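Local structure of epidermin biosynthesis protein EpiD (Staphylococcus aureus, 3QJG) at residues A[10-15]-A[35-40]; A[22-27]-A[165-170]; A[29-34]-A[170-175]; A[79-84]-A[114-119]. The protein probably catalyses, as an FMN-dependent flavoprotein, the oxidative decarboxylation of the C-terminal end of the epidermin precursor peptide during lantibiotic maturation. All coordinates share one frame; numbering follows the deposited sequence. Where two conformers were deposited one is given.

Contact 1 (A[10-15]-A[35-40]). With FMN (flavin mononucleotide), chain M.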
# COMPACT_ATOMS: atom_id res chain seq x y z
N ILE A 10 6.39 17.27 29.89
CA ILE A 10 6.54 15.90 30.36
C ILE A 10 7.10 15.04 29.25
O ILE A 10 6.55 14.99 28.18
CB ILE A 10 5.21 15.27 30.80
CG1 ILE A 10 4.56 16.10 31.90
CG2 ILE A 10 5.41 13.82 31.27
CD1 ILE A 10 3.02 15.92 31.96
N CYS A 11 8.20 14.37 29.52
CA CYS A 11 8.79 13.43 28.60
C CYS A 11 8.41 12.00 29.00
O CYS A 11 8.78 11.57 30.04
CB CYS A 11 10.31 13.64 28.58
SG CYS A 11 10.76 15.37 28.12
N LEU A 12 7.67 11.28 28.17
CA LEU A 12 7.21 9.92 28.48
C LEU A 12 8.13 8.89 27.85
O LEU A 12 8.42 8.99 26.70
CB LEU A 12 5.86 9.66 27.84
CG LEU A 12 4.70 10.51 28.26
CD1 LEU A 12 3.51 10.15 27.44
CD2 LEU A 12 4.54 10.25 29.74
N CYS A 13 8.49 7.86 28.57
CA CYS A 13 9.33 6.83 28.00
C CYS A 13 8.55 5.49 27.88
O CYS A 13 7.38 5.40 28.29
CB CYS A 13 10.56 6.69 28.84
SG CYS A 13 11.67 8.13 28.93
N GLY A 14 9.22 4.47 27.37
CA GLY A 14 8.65 3.14 27.12
C GLY A 14 8.44 2.21 28.32
O GLY A 14 9.21 1.25 28.58
N SER A 15 7.36 2.48 29.02
CA SER A 15 7.01 1.79 30.27
C SER A 15 5.51 1.82 30.39
O SER A 15 4.87 2.77 29.91
CB SER A 15 7.64 2.57 31.47
OG SER A 15 7.27 2.08 32.74
N VAL A 35 0.88 22.54 30.08
CA VAL A 35 1.55 21.26 30.36
C VAL A 35 1.55 20.55 29.01
O VAL A 35 0.49 20.28 28.46
CB VAL A 35 0.78 20.39 31.39
CG1 VAL A 35 1.45 19.01 31.50
CG2 VAL A 35 0.70 21.10 32.77
N ASN A 36 2.75 20.28 28.50
CA ASN A 36 2.97 19.72 27.16
C ASN A 36 3.65 18.39 27.29
O ASN A 36 4.24 18.10 28.34
CB ASN A 36 3.91 20.64 26.36
CG ASN A 36 3.29 22.03 26.16
OD1 ASN A 36 2.13 22.10 25.89
ND2 ASN A 36 4.08 23.13 26.33
N VAL A 37 3.57 17.59 26.23
CA VAL A 37 4.02 16.24 26.31
C VAL A 37 4.72 15.85 25.07
O VAL A 37 4.32 16.28 23.99
CB VAL A 37 2.80 15.32 26.50
CG1 VAL A 37 3.25 13.88 26.63
CG2 VAL A 37 2.07 15.73 27.76
N ILE A 38 5.76 15.04 25.24
CA ILE A 38 6.45 14.36 24.17
C ILE A 38 6.78 12.94 24.60
O ILE A 38 7.10 12.73 25.75
CB ILE A 38 7.81 15.08 23.80
CG1 ILE A 38 8.47 14.45 22.56
CG2 ILE A 38 8.80 15.12 25.00
CD1 ILE A 38 9.73 15.23 22.03
N ALA A 39 6.72 11.98 23.69
CA ALA A 39 7.15 10.58 23.99
C ALA A 39 8.42 10.23 23.31
O ALA A 39 8.68 10.76 22.23
CB ALA A 39 6.12 9.62 23.56
N SER A 40 9.15 9.25 23.86
CA SER A 40 10.28 8.65 23.21
C SER A 40 9.78 7.83 22.03
O SER A 40 8.56 7.67 21.85
CB SER A 40 11.02 7.69 24.17
OG SER A 40 10.19 6.58 24.56
N1 FMN M . 11.99 -0.13 30.65
C2 FMN M . 12.23 0.65 31.75
O2 FMN M . 13.35 1.14 31.91
N3 FMN M . 11.26 0.85 32.68
C4 FMN M . 10.03 0.29 32.54
O4 FMN M . 9.24 0.51 33.42
C4A FMN M . 9.75 -0.51 31.44
N5 FMN M . 8.51 -1.09 31.24
C5A FMN M . 8.27 -1.81 30.12
C6 FMN M . 7.04 -2.44 29.95
C7 FMN M . 6.80 -3.17 28.81
C7M FMN M . 5.48 -3.84 28.56
C8 FMN M . 7.81 -3.30 27.84
C8M FMN M . 7.63 -4.14 26.60
C9 FMN M . 9.05 -2.73 28.03
C9A FMN M . 9.29 -1.98 29.17
N10 FMN M . 10.56 -1.42 29.37
C10 FMN M . 10.76 -0.69 30.49
C1' FMN M . 11.70 -1.55 28.39
C2' FMN M . 11.87 -0.27 27.58
O2' FMN M . 10.61 0.12 27.00
C3' FMN M . 12.96 -0.53 26.61
O3' FMN M . 14.23 -0.74 27.28
C4' FMN M . 13.08 0.61 25.60
O4' FMN M . 14.21 0.41 24.76
C5' FMN M . 13.30 1.94 26.23
O5' FMN M . 13.16 2.89 25.19
P FMN M . 12.96 4.46 25.51
O1P FMN M . 13.39 5.20 24.28
O2P FMN M . 13.79 4.81 26.69
O3P FMN M . 11.57 4.93 25.67
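The parallel pairing of Ile-10, Cys-11 and Leu-12 with Val-37, Ile-38 and Ala-39 joins the two strands of a beta-alpha-beta unit, strand 7-12, helix 21-28 and strand 34-39, and carries it to the FMN phosphate. Ile-10 N donates to Asn-36 O, Ile-38 N to Ile-10 O, and Leu-12 N to Ile-38 O. The last rung, Ser-40 N to Leu-12 O at 2.9 Å, lies where both strands run out into the ligand loops. Branched and apolar residues suit this buried pairing. On the face under helix 21-28, Ile-10 CD1 presses on Val-35 CG1 at 3.5 Å, a tight pair, and Leu-12 CD1 meets Val-37 CG1 at 3.8 Å. On the other face Ile-38 CG2, set between its backbone N and carbonyl carbon, meets Cys-11 SG at 3.7 Å.

Beyond the strands the chemistry turns polar. Gly-14 N donates to FMN O3P at 2.9 Å from the centre of an inverse gamma turn; without a CB, this residue lets the ribityl O2' come close to its backbone. Ser-40 OG also bonds O3P, although the modelled length is very short and its exact value doubtful. Ser-15, its OG anti to the backbone N (chi1 175°), reaches the flavin ring and donates to FMN O4 at 2.6 Å. Thr-104 and Cys-98 of the second subunit bind the same FMN. The Gly-14 N-H, with the Ser-40 hydroxyl close by, brings neutral donors to the phosphate, which would be expected to offset part of its negative charge without a cation among the two segments.

Contact 2 (A[22-27]-A[165-170])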
# COMPACT_ATOMS: atom_id res chain seq x y z
N SER A 22 -2.23 10.90 32.11
CA SER A 22 -3.32 11.90 32.19
C SER A 22 -3.53 12.46 33.64
O SER A 22 -3.93 13.60 33.82
CB SER A 22 -4.62 11.33 31.68
OG SER A 22 -5.13 10.43 32.62
N HIS A 23 -3.26 11.64 34.66
CA HIS A 23 -3.41 12.06 36.06
C HIS A 23 -2.39 13.14 36.43
O HIS A 23 -2.73 14.12 37.07
CB HIS A 23 -3.26 10.87 37.05
CG HIS A 23 -4.13 9.70 36.72
ND1 HIS A 23 -5.50 9.82 36.53
CD2 HIS A 23 -3.84 8.38 36.54
CE1 HIS A 23 -6.00 8.63 36.24
NE2 HIS A 23 -5.02 7.74 36.23
N TYR A 24 -1.14 12.93 36.02
CA TYR A 24 -0.07 13.88 36.28
C TYR A 24 -0.32 15.18 35.52
O TYR A 24 -0.17 16.29 36.05
CB TYR A 24 1.26 13.27 35.88
CG TYR A 24 1.67 12.08 36.72
CD1 TYR A 24 2.62 12.21 37.73
CD2 TYR A 24 1.15 10.82 36.48
CE1 TYR A 24 3.02 11.12 38.46
CE2 TYR A 24 1.53 9.73 37.24
CZ TYR A 24 2.48 9.88 38.22
OH TYR A 24 2.86 8.77 38.96
N ILE A 25 -0.74 15.06 34.27
CA ILE A 25 -1.08 16.26 33.50
C ILE A 25 -2.18 17.04 34.21
O ILE A 25 -2.07 18.26 34.39
CB ILE A 25 -1.57 15.94 32.09
CG1 ILE A 25 -0.46 15.25 31.28
CG2 ILE A 25 -2.06 17.22 31.42
CD1 ILE A 25 -0.96 14.59 29.98
N ILE A 26 -3.22 16.35 34.65
CA ILE A 26 -4.34 17.05 35.27
C ILE A 26 -3.85 17.87 36.48
O ILE A 26 -4.32 19.01 36.73
CB ILE A 26 -5.50 16.07 35.67
CG1 ILE A 26 -6.27 15.59 34.42
CG2 ILE A 26 -6.51 16.72 36.66
CD1 ILE A 26 -7.71 15.05 34.73
N GLU A 27 -2.94 17.27 37.25
CA GLU A 27 -2.46 17.87 38.47
C GLU A 27 -1.42 18.98 38.24
O GLU A 27 -1.39 19.93 38.97
CB GLU A 27 -1.89 16.78 39.42
CG GLU A 27 -2.91 15.76 39.97
CD GLU A 27 -4.23 16.39 40.49
OE1 GLU A 27 -5.32 16.06 39.95
OE2 GLU A 27 -4.18 17.20 41.44
N ALA A 165 7.59 5.71 39.42
CA ALA A 165 7.23 7.14 39.40
C ALA A 165 6.32 7.42 40.60
O ALA A 165 5.51 6.60 40.96
CB ALA A 165 6.55 7.55 38.06
N PRO A 166 6.46 8.60 41.23
CA PRO A 166 5.70 8.83 42.42
C PRO A 166 4.35 9.42 42.11
O PRO A 166 4.06 9.76 40.95
CB PRO A 166 6.56 9.86 43.17
CG PRO A 166 7.27 10.61 42.06
CD PRO A 166 7.53 9.60 41.03
N GLU A 167 3.55 9.55 43.14
CA GLU A 167 2.23 10.10 42.91
C GLU A 167 2.34 11.57 42.47
O GLU A 167 3.33 12.27 42.77
CB GLU A 167 1.30 9.89 44.10
CG GLU A 167 0.76 8.45 44.18
CD GLU A 167 0.58 7.78 42.80
OE1 GLU A 167 -0.26 8.26 41.98
OE2 GLU A 167 1.27 6.76 42.55
N PRO A 168 1.35 12.02 41.64
CA PRO A 168 1.38 13.36 41.10
C PRO A 168 1.70 14.51 42.06
O PRO A 168 2.48 15.42 41.70
CB PRO A 168 -0.02 13.53 40.51
CG PRO A 168 -0.42 12.19 40.11
CD PRO A 168 0.23 11.25 41.08
N TYR A 169 1.18 14.46 43.28
CA TYR A 169 1.53 15.53 44.24
C TYR A 169 3.03 15.57 44.57
O TYR A 169 3.58 16.65 44.83
CB TYR A 169 0.65 15.48 45.52
CG TYR A 169 1.07 14.48 46.59
CD1 TYR A 169 1.93 14.85 47.61
CD2 TYR A 169 0.56 13.19 46.59
CE1 TYR A 169 2.30 13.93 48.61
CE2 TYR A 169 0.92 12.25 47.58
CZ TYR A 169 1.80 12.64 48.59
OH TYR A 169 2.15 11.73 49.57
N LYS A 170 3.71 14.42 44.56
CA LYS A 170 5.16 14.40 44.87
C LYS A 170 5.96 15.00 43.74
O LYS A 170 6.99 15.63 43.95
CB LYS A 170 5.68 12.98 45.15
CG LYS A 170 5.27 12.37 46.50
CD LYS A 170 6.11 12.91 47.67
CE LYS A 170 5.81 12.16 48.96
NZ LYS A 170 6.29 12.94 50.17
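Tyr-24 reaches from helix 21-28 across to Pro-166 and Pro-168 at the start of helix 168-174. From CB its CG stands anti to the carbonyl carbon (chi1 -66°), and the ring then lies against Pro-168. CG of that proline sits over the ring centre, 3.8 Å from the centroid and 9° off the normal, a CH-pi contact in which the two side chains cross at about a right angle. CD1 meets Pro-168 CA and CG, while CE1 and CZ lie against Pro-168 CD, with CE1 to CD at 3.8 Å. At the tip, OH donates to Pro-166 O at 2.5 Å. The oxygen lies near the ring plane, whereas the hydroxyl stands 42° out of the carbonyl plane.

Each residue type fits its place. Tyrosine offers a flat apolar face for most of its length and a polar end for a backbone carbonyl. Pro-168, in the first turn of a helix just after the N-cap residue Glu-167, needs no N-H there and gives a rigid ring whose CG and CD can rest on the aromatic face. Farther along helix 21-28, Glu-27 lays its aliphatic CG against Pro-168 CB at 3.7 Å and keeps its carboxylate at the surface.

The Tyr-24 ring also touches Val-171 of helix 168-174 and Leu-83 of strand 79-85, so it is wedged between helix and sheet. On other sides of helix 21-28, Ile-25 and Ile-26 pack on Phe-55 of helix 49-55, and Ile-26 also meets Leu-154 of the third subunit.

Contact 3 (A[29-34]-A[170-175])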
# COMPACT_ATOMS: atom_id res chain seq x y z
N LYS A 29 -1.46 20.94 35.72
CA LYS A 29 -2.26 22.08 35.31
C LYS A 29 -2.67 23.05 36.44
O LYS A 29 -2.92 24.19 36.16
CB LYS A 29 -3.46 21.65 34.46
CG LYS A 29 -3.04 21.44 32.98
CD LYS A 29 -3.62 22.59 32.18
CE LYS A 29 -2.78 23.03 31.07
NZ LYS A 29 -3.32 24.34 30.65
N SER A 30 -2.68 22.60 37.68
CA SER A 30 -2.90 23.52 38.81
C SER A 30 -1.68 24.40 39.14
O SER A 30 -1.87 25.48 39.66
CB SER A 30 -3.31 22.75 40.06
OG SER A 30 -2.22 21.95 40.51
N LYS A 31 -0.45 23.95 38.82
CA LYS A 31 0.76 24.73 39.04
C LYS A 31 1.30 25.44 37.80
O LYS A 31 1.96 26.46 37.92
CB LYS A 31 1.87 23.84 39.55
CG LYS A 31 2.96 24.59 40.26
CD LYS A 31 4.22 23.73 40.38
CE LYS A 31 5.08 24.14 41.55
NZ LYS A 31 6.25 23.21 41.66
N PHE A 32 1.04 24.90 36.62
CA PHE A 32 1.71 25.39 35.40
C PHE A 32 0.72 25.86 34.37
O PHE A 32 -0.37 25.33 34.26
CB PHE A 32 2.54 24.27 34.83
CG PHE A 32 3.74 23.93 35.64
CD1 PHE A 32 4.89 24.70 35.57
CD2 PHE A 32 3.74 22.81 36.46
CE1 PHE A 32 6.03 24.36 36.32
CE2 PHE A 32 4.87 22.45 37.20
CZ PHE A 32 6.01 23.24 37.15
N ASP A 33 1.07 26.88 33.60
CA ASP A 33 0.19 27.38 32.55
C ASP A 33 -0.04 26.30 31.48
O ASP A 33 -1.11 25.76 31.36
CB ASP A 33 0.75 28.65 31.90
CG ASP A 33 -0.29 29.37 31.05
OD1 ASP A 33 -1.47 28.93 31.05
OD2 ASP A 33 0.05 30.38 30.39
N GLU A 34 0.99 25.98 30.72
CA GLU A 34 0.88 24.92 29.72
C GLU A 34 1.51 23.69 30.31
O GLU A 34 2.56 23.77 30.95
CB GLU A 34 1.62 25.23 28.42
CG GLU A 34 0.92 26.21 27.48
CD GLU A 34 1.74 26.43 26.20
OE1 GLU A 34 2.74 25.70 25.94
OE2 GLU A 34 1.38 27.31 25.42
N LYS A 170 3.71 14.42 44.56
CA LYS A 170 5.16 14.40 44.87
C LYS A 170 5.96 15.00 43.74
O LYS A 170 6.99 15.63 43.95
CB LYS A 170 5.68 12.98 45.15
CG LYS A 170 5.27 12.37 46.50
CD LYS A 170 6.11 12.91 47.67
CE LYS A 170 5.81 12.16 48.96
NZ LYS A 170 6.29 12.94 50.17
N VAL A 171 5.47 14.80 42.52
CA VAL A 171 6.04 15.43 41.35
C VAL A 171 5.93 16.93 41.50
O VAL A 171 6.91 17.63 41.30
CB VAL A 171 5.31 14.93 40.05
CG1 VAL A 171 5.87 15.63 38.78
CG2 VAL A 171 5.41 13.40 39.94
N LEU A 172 4.73 17.43 41.85
CA LEU A 172 4.52 18.89 42.01
C LEU A 172 5.50 19.50 43.01
O LEU A 172 6.01 20.59 42.78
CB LEU A 172 3.12 19.22 42.49
CG LEU A 172 2.04 19.34 41.43
CD1 LEU A 172 0.72 19.71 42.02
CD2 LEU A 172 2.42 20.43 40.45
N GLU A 173 5.74 18.78 44.11
CA GLU A 173 6.63 19.24 45.18
C GLU A 173 8.10 19.15 44.81
O GLU A 173 8.91 19.84 45.41
CB GLU A 173 6.43 18.42 46.47
CG GLU A 173 5.12 18.70 47.09
CD GLU A 173 4.94 18.05 48.43
OE1 GLU A 173 4.05 18.52 49.15
OE2 GLU A 173 5.66 17.09 48.75
N PHE A 174 8.46 18.29 43.87
CA PHE A 174 9.88 18.07 43.56
C PHE A 174 10.31 19.11 42.54
O PHE A 174 11.47 19.43 42.46
CB PHE A 174 10.11 16.65 43.04
CG PHE A 174 11.58 16.24 42.90
CD1 PHE A 174 12.37 15.98 44.03
CD2 PHE A 174 12.15 16.07 41.63
CE1 PHE A 174 13.71 15.56 43.89
CE2 PHE A 174 13.47 15.68 41.47
CZ PHE A 174 14.27 15.43 42.60
N ILE A 175 9.38 19.63 41.74
CA ILE A 175 9.82 20.51 40.64
C ILE A 175 9.50 21.97 40.96
O ILE A 175 9.94 22.83 40.20
CB ILE A 175 9.26 20.07 39.22
CG1 ILE A 175 7.79 20.41 39.04
CG2 ILE A 175 9.38 18.61 39.04
CD1 ILE A 175 7.17 19.75 37.80
OXT ILE A 175 8.84 22.33 41.97
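Lys-31 brings its ammonium group to two oxygens at the carboxyl end of the chain, Leu-172 O and Ile-175 OXT. NZ donates to Leu-172 O at 2.9 Å, lying in the carbonyl plane with a C=O...N angle of 157°, and it forms a salt bridge with OXT at 2.8 Å. Its CG is anti to the backbone N (chi1 -159°), and the chain stays extended beyond, long enough to span from the loop to the helix end. On the way CB passes Leu-172 CD2 at 3.6 Å, the two side chains sliding past each other in opposite directions.

Helix 168-174 finishes here, one residue before the chain does. Val-171 O accepts from both Phe-174 N and Ile-175 N, but Leu-172 O has no residue four places on to serve it, and the lysine supplies the donor. A cation also suits the carboxyl end of a helix, where the dipole and the terminal carboxylate would both draw it. Residues 29-33 link helix 21-28 to strand 34-39 of a beta-alpha-beta unit. Phe-32 CE2 touches Ile-175 CD1 at 3.6 Å, approaching obliquely, while the isoleucine also leans on Ile-81 of strand 79-85.

Several other polar groups of the loop have partners of their own. Lys-29 NZ donates to Asp-33 O at 2.7 Å and pairs with Asp-57; Ser-30 OG bonds Glu-27 O in the preceding helix; and Glu-34 OE1 takes Asn-36 ND2 and a salt bridge from Lys-76.

Contact 4 (A[79-84]-A[114-119]). With FMN (flavin mononucleotide), chain M.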
# COMPACT_ATOMS: atom_id res chain seq x y z
N LYS A 79 10.37 24.01 33.19
CA LYS A 79 10.71 22.73 33.83
C LYS A 79 10.51 21.67 32.79
O LYS A 79 9.56 21.76 32.02
CB LYS A 79 9.82 22.43 35.06
CG LYS A 79 9.91 23.48 36.16
CD LYS A 79 11.33 23.61 36.71
CE LYS A 79 11.43 24.64 37.86
NZ LYS A 79 12.79 24.59 38.45
N ILE A 80 11.45 20.73 32.75
CA ILE A 80 11.32 19.58 31.94
C ILE A 80 11.50 18.39 32.83
O ILE A 80 12.52 18.31 33.61
CB ILE A 80 12.40 19.54 30.79
CG1 ILE A 80 12.24 20.83 29.97
CG2 ILE A 80 12.25 18.26 29.98
CD1 ILE A 80 13.18 21.05 28.82
N ILE A 81 10.55 17.46 32.72
CA ILE A 81 10.56 16.25 33.52
C ILE A 81 10.54 14.98 32.67
O ILE A 81 9.84 14.90 31.67
CB ILE A 81 9.43 16.21 34.57
CG1 ILE A 81 8.04 15.93 34.00
CG2 ILE A 81 9.31 17.58 35.37
CD1 ILE A 81 7.04 15.78 35.15
N ILE A 82 11.33 13.98 33.05
CA ILE A 82 11.16 12.70 32.42
C ILE A 82 10.35 11.77 33.36
O ILE A 82 10.81 11.37 34.44
CB ILE A 82 12.49 12.09 32.00
CG1 ILE A 82 13.39 13.14 31.35
CG2 ILE A 82 12.24 10.94 31.05
CD1 ILE A 82 14.71 12.64 30.94
N LEU A 83 9.12 11.44 32.95
CA LEU A 83 8.21 10.68 33.80
C LEU A 83 7.23 9.86 32.96
O LEU A 83 6.43 10.44 32.20
CB LEU A 83 7.42 11.62 34.73
CG LEU A 83 6.71 10.88 35.87
CD1 LEU A 83 6.38 11.77 37.05
CD2 LEU A 83 5.47 10.14 35.37
N PRO A 84 7.30 8.52 33.05
CA PRO A 84 8.32 7.66 33.70
C PRO A 84 9.61 7.67 32.90
O PRO A 84 9.56 7.71 31.68
CB PRO A 84 7.72 6.28 33.61
CG PRO A 84 6.77 6.36 32.39
CD PRO A 84 6.25 7.73 32.39
N SER A 114 14.42 17.20 35.40
CA SER A 114 14.11 16.34 36.55
C SER A 114 13.74 14.99 35.99
O SER A 114 12.92 14.92 35.09
CB SER A 114 12.90 16.85 37.34
OG SER A 114 13.17 18.04 38.02
N ILE A 115 14.32 13.94 36.57
CA ILE A 115 14.11 12.57 36.14
C ILE A 115 13.41 11.80 37.27
O ILE A 115 13.82 11.90 38.43
CB ILE A 115 15.47 11.91 35.76
CG1 ILE A 115 16.07 12.64 34.54
CG2 ILE A 115 15.26 10.44 35.46
CD1 ILE A 115 17.52 12.24 34.14
N PHE A 116 12.31 11.12 36.94
CA PHE A 116 11.56 10.23 37.82
C PHE A 116 11.72 8.80 37.33
O PHE A 116 10.95 8.33 36.51
CB PHE A 116 10.11 10.63 37.81
CG PHE A 116 9.87 11.99 38.34
CD1 PHE A 116 9.59 12.20 39.68
CD2 PHE A 116 9.94 13.10 37.50
CE1 PHE A 116 9.37 13.49 40.16
CE2 PHE A 116 9.66 14.41 37.97
CZ PHE A 116 9.39 14.60 39.29
N PRO A 117 12.78 8.11 37.79
CA PRO A 117 13.10 6.79 37.33
C PRO A 117 12.02 5.75 37.58
O PRO A 117 11.27 5.80 38.60
CB PRO A 117 14.33 6.41 38.16
CG PRO A 117 14.81 7.61 38.88
CD PRO A 117 13.72 8.65 38.80
N ASN A 118 11.94 4.78 36.67
CA ASN A 118 10.86 3.80 36.68
C ASN A 118 11.30 2.54 35.98
O ASN A 118 11.46 2.52 34.76
CB ASN A 118 9.63 4.41 36.01
CG ASN A 118 8.34 3.62 36.30
OD1 ASN A 118 7.53 4.05 37.12
ND2 ASN A 118 8.15 2.48 35.60
N MET A 119 11.61 1.49 36.73
CA MET A 119 12.22 0.35 36.11
C MET A 119 12.39 -0.78 37.09
O MET A 119 12.40 -0.57 38.30
CB MET A 119 13.57 0.76 35.56
CG MET A 119 14.57 1.17 36.65
SD MET A 119 16.12 1.82 35.99
CE MET A 119 15.59 3.43 35.53
N1 FMN M . 11.99 -0.13 30.65
C2 FMN M . 12.23 0.65 31.75
O2 FMN M . 13.35 1.14 31.91
N3 FMN M . 11.26 0.85 32.68
C4 FMN M . 10.03 0.29 32.54
O4 FMN M . 9.24 0.51 33.42
C4A FMN M . 9.75 -0.51 31.44
N5 FMN M . 8.51 -1.09 31.24
C5A FMN M . 8.27 -1.81 30.12
C6 FMN M . 7.04 -2.44 29.95
C7 FMN M . 6.80 -3.17 28.81
C7M FMN M . 5.48 -3.84 28.56
C8 FMN M . 7.81 -3.30 27.84
C8M FMN M . 7.63 -4.14 26.60
C9 FMN M . 9.05 -2.73 28.03
C9A FMN M . 9.29 -1.98 29.17
N10 FMN M . 10.56 -1.42 29.37
C10 FMN M . 10.76 -0.69 30.49
C1' FMN M . 11.70 -1.55 28.39
C2' FMN M . 11.87 -0.27 27.58
O2' FMN M . 10.61 0.12 27.00
C3' FMN M . 12.96 -0.53 26.61
O3' FMN M . 14.23 -0.74 27.28
C4' FMN M . 13.08 0.61 25.60
O4' FMN M . 14.21 0.41 24.76
C5' FMN M . 13.30 1.94 26.23
O5' FMN M . 13.16 2.89 25.19
P FMN M . 12.96 4.46 25.51
O1P FMN M . 13.39 5.20 24.28
O2P FMN M . 13.79 4.81 26.69
O3P FMN M . 11.57 4.93 25.67
O HOH W 1 12.71 20.15 36.49
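Ser-114 O is gripped twice by strand 79-82: Ile-82 N donates to it at 2.8 Å, and Ile-81 CA makes a C-H...O contact with it at 3.1 Å. The parallel pairing continues with Ser-114 N to Ile-80 O and Phe-116 N to Ile-82 O. A water bonds Ser-114 OG at 2.6 Å and Ile-80 O more weakly, serving the small hydroxyl at this end. Beta-branched isoleucines suit the buried strand; Ile-82 CD1 and Ile-115 CG1 lie side by side on the face toward helix 87-94.

The Phe-116 ring points to the opposite face, where helix 168-174 packs. Leu-83 CD1 sits over it in a CH-pi contact, 4.0 Å from the centroid and 23° off the normal, offset toward the rim, and Ile-81 CB meets the ring edge at CE2 (3.9 Å). At Leu-83 and Pro-84, joined by a cis peptide bond, the chain turns a corner, and Pro-84 CB packs on Asn-118 CB at 3.6 Å.

Asn-118 meets the flavin twice: its backbone O accepts from FMN N3 at 2.7 Å, and its side-chain ND2 donates to FMN O4. CG, which carries the amide, stands anti to the backbone N (chi1 -164°). Ala-165 N and Asn-17 ND2 both bond OD1, which fixes which end of the amide faces the cofactor. Acceptor and donor thus match N3-H and O4 and hold the pyrimidine edge in position, and the amide would be expected to polarise C4=O4.

How the contacts relate
Contacts 1 and 4 are the buried strand pairs of one sheet, joined where strand 7-12 bonds strand 79-85. Each starts as regular parallel pairing between apolar side chains and ends in polar groups on the FMN: contact 1 reaches the phosphate, the ribityl chain and O4, contact 4 reaches N3 and the same O4. Contacts 2 and 3 lie farther out and share helix 168-174: contact 2, partly buried, holds its start by a tyrosine and prolines, and contact 3, at the surface, holds its end by a lysine and the terminal carboxylate. That helix covers the sheet through Val-171, which meets Leu-83 and Phe-116 of contact 4, while Ile-25 of helix 21-28 packs on Ile-10 of contact 1.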